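PDB 4OTE: lipoprotein from Clostridium difficile, which probably binds methionine as the substrate-binding lipoprotein of a membrane transport system, and here holds selenomethionine in its ligand pocket. Local coordinates for residues L23-I27 / V219-A225; L49-D55 / L201-T205. All coordinates share one frame. Residues are numbered along the deposited sequence.

Interaction 1 of 2, residues L23-I27 / V219-A225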
loop_
_atom_site.group_PDB
_atom_site.type_symbol
_atom_site.label_atom_id
_atom_site.label_comp_id
_atom_site.label_asym_id
_atom_site.label_seq_id
_atom_site.Cartn_x
_atom_site.Cartn_y
_atom_site.Cartn_z
ATOM N N LEU A 23 -10.112 -10.315 -13.254
ATOM C CA LEU A 23 -9.399 -10.390 -14.533
ATOM C C LEU A 23 -9.158 -11.824 -15.023
ATOM O O LEU A 23 -8.574 -12.015 -16.091
ATOM C CB LEU A 23 -8.059 -9.652 -14.433
ATOM C CG LEU A 23 -8.151 -8.132 -14.373
ATOM C CD1 LEU A 23 -6.814 -7.535 -13.960
ATOM C CD2 LEU A 23 -8.607 -7.560 -15.709
ATOM N N LYS A 24 -9.600 -12.819 -14.253
ATOM C CA LYS A 24 -9.455 -14.237 -14.632
ATOM C C LYS A 24 -9.945 -14.551 -16.042
ATOM O O LYS A 24 -9.221 -15.167 -16.815
ATOM C CB LYS A 24 -10.214 -15.152 -13.670
ATOM C CG LYS A 24 -9.389 -15.787 -12.578
ATOM C CD LYS A 24 -10.279 -16.734 -11.799
ATOM C CE LYS A 24 -9.582 -17.295 -10.584
ATOM N NZ LYS A 24 -10.552 -18.060 -9.754
ATOM N N PRO A 25 -11.189 -14.154 -16.369
ATOM C CA PRO A 25 -11.717 -14.445 -17.704
ATOM C C PRO A 25 -10.860 -13.861 -18.826
ATOM O O PRO A 25 -10.717 -14.483 -19.878
ATOM C CB PRO A 25 -13.098 -13.775 -17.700
ATOM C CG PRO A 25 -13.440 -13.565 -16.267
ATOM C CD PRO A 25 -12.130 -13.341 -15.577
ATOM N N LEU A 26 -10.301 -12.676 -18.596
ATOM C CA LEU A 26 -9.441 -12.028 -19.581
ATOM C C LEU A 26 -8.124 -12.786 -19.718
ATOM O O LEU A 26 -7.580 -12.906 -20.817
ATOM C CB LEU A 26 -9.181 -10.573 -19.180
ATOM C CG LEU A 26 -8.597 -9.642 -20.239
ATOM C CD1 LEU A 26 -9.395 -9.697 -21.533
ATOM C CD2 LEU A 26 -8.563 -8.218 -19.708
ATOM N N ILE A 27 -7.618 -13.308 -18.601
ATOM C CA ILE A 27 -6.396 -14.106 -18.617
ATOM C C ILE A 27 -6.655 -15.429 -19.340
ATOM O O ILE A 27 -5.796 -15.914 -20.079
ATOM C CB ILE A 27 -5.849 -14.320 -17.190
ATOM C CG1 ILE A 27 -5.348 -12.981 -16.644
ATOM C CG2 ILE A 27 -4.718 -15.337 -17.175
ATOM C CD1 ILE A 27 -5.175 -12.940 -15.144
ATOM N N VAL A 219 -3.000 -7.677 -19.057
ATOM C CA VAL A 219 -4.357 -7.604 -18.512
ATOM C C VAL A 219 -4.455 -6.584 -17.376
ATOM O O VAL A 219 -5.497 -5.954 -17.213
ATOM C CB VAL A 219 -4.908 -8.976 -18.057
ATOM C CG1 VAL A 219 -4.790 -9.998 -19.182
ATOM C CG2 VAL A 219 -4.215 -9.472 -16.798
ATOM N N LEU A 220 -3.377 -6.406 -16.616
ATOM C CA LEU A 220 -3.396 -5.485 -15.472
ATOM C C LEU A 220 -3.346 -4.005 -15.866
ATOM O O LEU A 220 -3.661 -3.142 -15.051
ATOM C CB LEU A 220 -2.268 -5.804 -14.484
ATOM C CG LEU A 220 -2.572 -6.922 -13.485
ATOM C CD1 LEU A 220 -1.284 -7.488 -12.904
ATOM C CD2 LEU A 220 -3.487 -6.424 -12.376
ATOM N N THR A 221 -2.948 -3.721 -17.104
ATOM C CA THR A 221 -2.978 -2.364 -17.645
ATOM C C THR A 221 -4.083 -2.206 -18.706
ATOM O O THR A 221 -4.087 -1.237 -19.457
ATOM C CB THR A 221 -1.615 -1.974 -18.246
ATOM O OG1 THR A 221 -1.231 -2.931 -19.237
ATOM C CG2 THR A 221 -0.548 -1.929 -17.168
ATOM N N SER A 222 -5.023 -3.149 -18.750
ATOM C CA SER A 222 -6.116 -3.116 -19.727
ATOM C C SER A 222 -7.188 -2.106 -19.349
ATOM O O SER A 222 -7.260 -1.666 -18.205
ATOM C CB SER A 222 -6.767 -4.501 -19.838
ATOM O OG SER A 222 -7.421 -4.861 -18.626
ATOM N N ASP A 223 -8.044 -1.767 -20.308
ATOM C CA ASP A 223 -9.214 -0.935 -20.031
ATOM C C ASP A 223 -10.128 -1.579 -18.984
ATOM O O ASP A 223 -10.729 -0.883 -18.169
ATOM C CB ASP A 223 -10.012 -0.672 -21.310
ATOM C CG ASP A 223 -9.280 0.225 -22.294
ATOM O OD1 ASP A 223 -8.265 0.859 -21.938
ATOM O OD2 ASP A 223 -9.740 0.317 -23.450
ATOM N N LYS A 224 -10.233 -2.906 -19.017
ATOM C CA LYS A 224 -11.019 -3.642 -18.027
ATOM C C LYS A 224 -10.456 -3.443 -16.612
ATOM O O LYS A 224 -11.208 -3.223 -15.659
ATOM C CB LYS A 224 -11.070 -5.134 -18.386
ATOM C CG LYS A 224 -11.851 -6.013 -17.414
ATOM C CD LYS A 224 -13.296 -5.560 -17.278
ATOM C CE LYS A 224 -14.103 -6.515 -16.416
ATOM N NZ LYS A 224 -15.473 -5.984 -16.175
ATOM N N ALA A 225 -9.134 -3.512 -16.488
ATOM C CA ALA A 225 -8.464 -3.305 -15.202
ATOM C C ALA A 225 -8.702 -1.896 -14.662
ATOM O O ALA A 225 -8.920 -1.718 -13.456
ATOM C CB ALA A 225 -6.971 -3.571 -15.336
#
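Leu23, Val219 and Leu26 bury the most surface where the start of helix 24-29 meets the turn between helices 211-220 and 223-233. Leu23 reaches into the bend of that turn: its CD1 lies 3.8 Å from Leu220 CD2 and 4.2 Å from Ala225 CB, while its CD2 packs 4.0 Å from Lys224 CG, so one leucine touches both helices of the pair. Val219, near the end of helix 211-220, packs against Leu26 and Ile27, with CG1 4.0 Å from Leu26 CG and CG2 3.7 Å from Ile27 CG1; Leu23 CD1 is 4.3 Å from the same CG2. Leu26 also lays CD2 3.7 Å from Ser222 OG and 4.2 Å from Lys224 CB; beyond that aliphatic start, the Lys224 chain runs outward to the surface. The contact across the segments is mainly apolar, while Ser222 OG is bonded within its own segment. It donates to Val219 O (2.6 Å) and, as N-cap of helix 223-233, accepts from Ala225 N (3.1 Å), tying the end of one helix to the beginning of the next. Ile27 also touches Leu34 of strand 33-39, and Ala225 touches the C-terminal Phe241. The arrangement is two consecutive helices, joined by a short turn with Ser222 as N-cap, packed against helix 24-29 in a periplasmic-binding-protein fold.

Interaction 2 of 2, residues L49-D55 / L201-T205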
loop_
_atom_site.group_PDB
_atom_site.type_symbol
_atom_site.label_atom_id
_atom_site.label_comp_id
_atom_site.label_asym_id
_atom_site.label_seq_id
_atom_site.Cartn_x
_atom_site.Cartn_y
_atom_site.Cartn_z
ATOM N N LEU A 49 7.732 -15.504 -3.631
ATOM C CA LEU A 49 8.182 -15.164 -4.978
ATOM C C LEU A 49 9.634 -15.600 -5.213
ATOM O O LEU A 49 9.956 -16.189 -6.246
ATOM C CB LEU A 49 8.032 -13.661 -5.233
ATOM C CG LEU A 49 8.502 -13.141 -6.594
ATOM C CD1 LEU A 49 7.771 -13.853 -7.720
ATOM C CD2 LEU A 49 8.316 -11.632 -6.697
ATOM N N ASN A 50 10.504 -15.311 -4.254
ATOM C CA ASN A 50 11.915 -15.644 -4.389
ATOM C C ASN A 50 12.162 -17.152 -4.283
ATOM O O ASN A 50 13.048 -17.686 -4.947
ATOM C CB ASN A 50 12.736 -14.893 -3.346
ATOM C CG ASN A 50 14.213 -14.846 -3.691
ATOM O OD1 ASN A 50 14.606 -14.350 -4.750
ATOM N ND2 ASN A 50 15.042 -15.347 -2.789
ATOM N N ASN A 51 11.364 -17.825 -3.454
ATOM C CA ASN A 51 11.403 -19.285 -3.318
ATOM C C ASN A 51 11.024 -20.012 -4.601
ATOM O O ASN A 51 11.491 -21.117 -4.838
ATOM C CB ASN A 51 10.438 -19.762 -2.217
ATOM C CG ASN A 51 10.829 -19.288 -0.828
ATOM O OD1 ASN A 51 10.076 -19.478 0.127
ATOM N ND2 ASN A 51 11.998 -18.662 -0.704
ATOM N N GLY A 52 10.155 -19.406 -5.406
ATOM C CA GLY A 52 9.652 -20.038 -6.624
ATOM C C GLY A 52 8.248 -20.607 -6.494
ATOM O O GLY A 52 7.771 -21.287 -7.402
ATOM N N GLU A 53 7.579 -20.332 -5.377
ATOM C CA GLU A 53 6.235 -20.860 -5.140
ATOM C C GLU A 53 5.190 -20.169 -6.021
ATOM O O GLU A 53 4.208 -20.786 -6.423
ATOM C CB GLU A 53 5.847 -20.707 -3.667
ATOM C CG GLU A 53 4.598 -21.487 -3.300
ATOM C CD GLU A 53 4.125 -21.267 -1.874
ATOM O OE1 GLU A 53 4.647 -20.383 -1.167
ATOM O OE2 GLU A 53 3.198 -21.993 -1.461
ATOM N N ILE A 54 5.406 -18.887 -6.299
ATOM C CA ILE A 54 4.487 -18.089 -7.108
ATOM C C ILE A 54 5.256 -17.443 -8.255
ATOM O O ILE A 54 6.457 -17.197 -8.142
ATOM C CB ILE A 54 3.770 -17.002 -6.263
ATOM C CG1 ILE A 54 4.775 -16.004 -5.668
ATOM C CG2 ILE A 54 2.950 -17.652 -5.156
ATOM C CD1 ILE A 54 4.166 -14.984 -4.731
ATOM N N ASP A 55 4.560 -17.183 -9.358
ATOM C CA ASP A 55 5.169 -16.562 -10.541
ATOM C C ASP A 55 5.364 -15.063 -10.361
ATOM O O ASP A 55 6.254 -14.471 -10.967
ATOM C CB ASP A 55 4.298 -16.803 -11.770
ATOM C CG ASP A 55 4.203 -18.268 -12.132
ATOM O OD1 ASP A 55 5.256 -18.875 -12.420
ATOM O OD2 ASP A 55 3.082 -18.813 -12.131
ATOM N N LEU A 201 3.067 -5.178 -10.166
ATOM C CA LEU A 201 3.419 -6.580 -10.198
ATOM C C LEU A 201 4.922 -6.695 -9.965
ATOM O O LEU A 201 5.702 -5.897 -10.492
ATOM C CB LEU A 201 3.037 -7.195 -11.544
ATOM C CG LEU A 201 2.991 -8.722 -11.595
ATOM C CD1 LEU A 201 1.738 -9.247 -10.909
ATOM C CD2 LEU A 201 3.059 -9.204 -13.037
ATOM N N ALA A 202 5.312 -7.663 -9.141
ATOM C CA ALA A 202 6.716 -7.973 -8.915
ATOM C C ALA A 202 6.969 -9.419 -9.305
ATOM O O ALA A 202 6.089 -10.271 -9.176
ATOM C CB ALA A 202 7.092 -7.737 -7.461
ATOM N N PHE A 203 8.174 -9.692 -9.790
ATOM C CA PHE A 203 8.513 -11.017 -10.287
ATOM C C PHE A 203 10.015 -11.222 -10.230
ATOM O O PHE A 203 10.771 -10.261 -10.078
ATOM C CB PHE A 203 7.996 -11.202 -11.716
ATOM C CG PHE A 203 8.165 -9.988 -12.581
ATOM C CD1 PHE A 203 9.380 -9.719 -13.196
ATOM C CD2 PHE A 203 7.113 -9.105 -12.770
ATOM C CE1 PHE A 203 9.541 -8.591 -13.988
ATOM C CE2 PHE A 203 7.266 -7.976 -13.560
ATOM C CZ PHE A 203 8.481 -7.721 -14.173
ATOM N N ARG A 204 10.442 -12.476 -10.326
ATOM C CA ARG A 204 11.865 -12.785 -10.330
ATOM C C ARG A 204 12.508 -12.186 -11.579
ATOM O O ARG A 204 11.939 -12.245 -12.673
ATOM C CB ARG A 204 12.103 -14.298 -10.276
ATOM C CG ARG A 204 11.696 -14.943 -8.959
ATOM C CD ARG A 204 11.964 -16.437 -8.970
ATOM N NE ARG A 204 11.172 -17.128 -9.987
ATOM C CZ ARG A 204 9.904 -17.519 -9.843
ATOM N NH1 ARG A 204 9.240 -17.303 -8.712
ATOM N NH2 ARG A 204 9.290 -18.134 -10.850
ATOM N N THR A 205 13.685 -11.596 -11.397
ATOM C CA THR A 205 14.438 -11.000 -12.496
ATOM C C THR A 205 14.633 -11.978 -13.659
ATOM O O THR A 205 14.608 -11.567 -14.820
ATOM C CB THR A 205 15.808 -10.485 -12.005
ATOM O OG1 THR A 205 15.610 -9.591 -10.901
ATOM C CG2 THR A 205 16.555 -9.758 -13.119
HETATM O O HOH W 1 6.869 -19.833 -10.133
HETATM O O HOH W 2 8.967 -14.689 -11.236
#
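A single guanidinium nitrogen, Arg204 NH1, donates to two main-chain carbonyls of the other segment: Leu49 O at 2.8 Å and Ile54 O at 2.8 Å. Both oxygens lie near the guanidinium plane, as suits such bonds; by bonding both, NH1 bridges the turn after helix 44-51. Gly52, with positive phi, is the C-prime residue of the Schellman motif ending that helix, and its CA lies 3.5 Å from Arg204 NH1. Asp55 OD1 stays 4.4 Å from Arg204 NH2, beyond a salt bridge; water 1 links these two atoms and also donates to Gly52 O. Water 2 joins the backbones, donating to Asp55 O (2.7 Å) and accepting from Arg204 N (2.8 Å). Deeper in, Leu49 CD2 packs 3.6 Å from Phe203 CA and 4.2 Å from Ala202 CB. Asp207 forms a salt bridge with Arg204, Glu206 accepts from its NE, and Val8 N makes a hydrogen bond to Asp55 OD2. Asp55 and Asp207 share a zinc site seen for this protein, though that ion is not bound to this chain. The whole is a Schellman C-cap of helix 44-51, the turn after it bonded by an arginine ending strand 199-204, within an alpha/beta binding-protein domain.

Both contacts are largely buried and of nearly equal area. Interaction 2 includes strand 199-204 of the mixed sheet itself, whereas interaction 1 joins helices packed beside it (Ile27 touches strand 33-39). Interaction 1 works through apolar side chains, its hydrogen bonds staying within each segment; interaction 2 joins a helix end to a strand and relies on a buried arginine, carbonyl oxygens and water. Their centres are 20 Å apart, yet they meet directly: Leu220 CD1 of interaction 1 packs 4.0 Å from Leu201 CD1 of interaction 2, where helix 211-220 follows strand 199-204. Along the chain, 49-55 and 201-205 are nested inside the loop that 23-27 and 219-225 close.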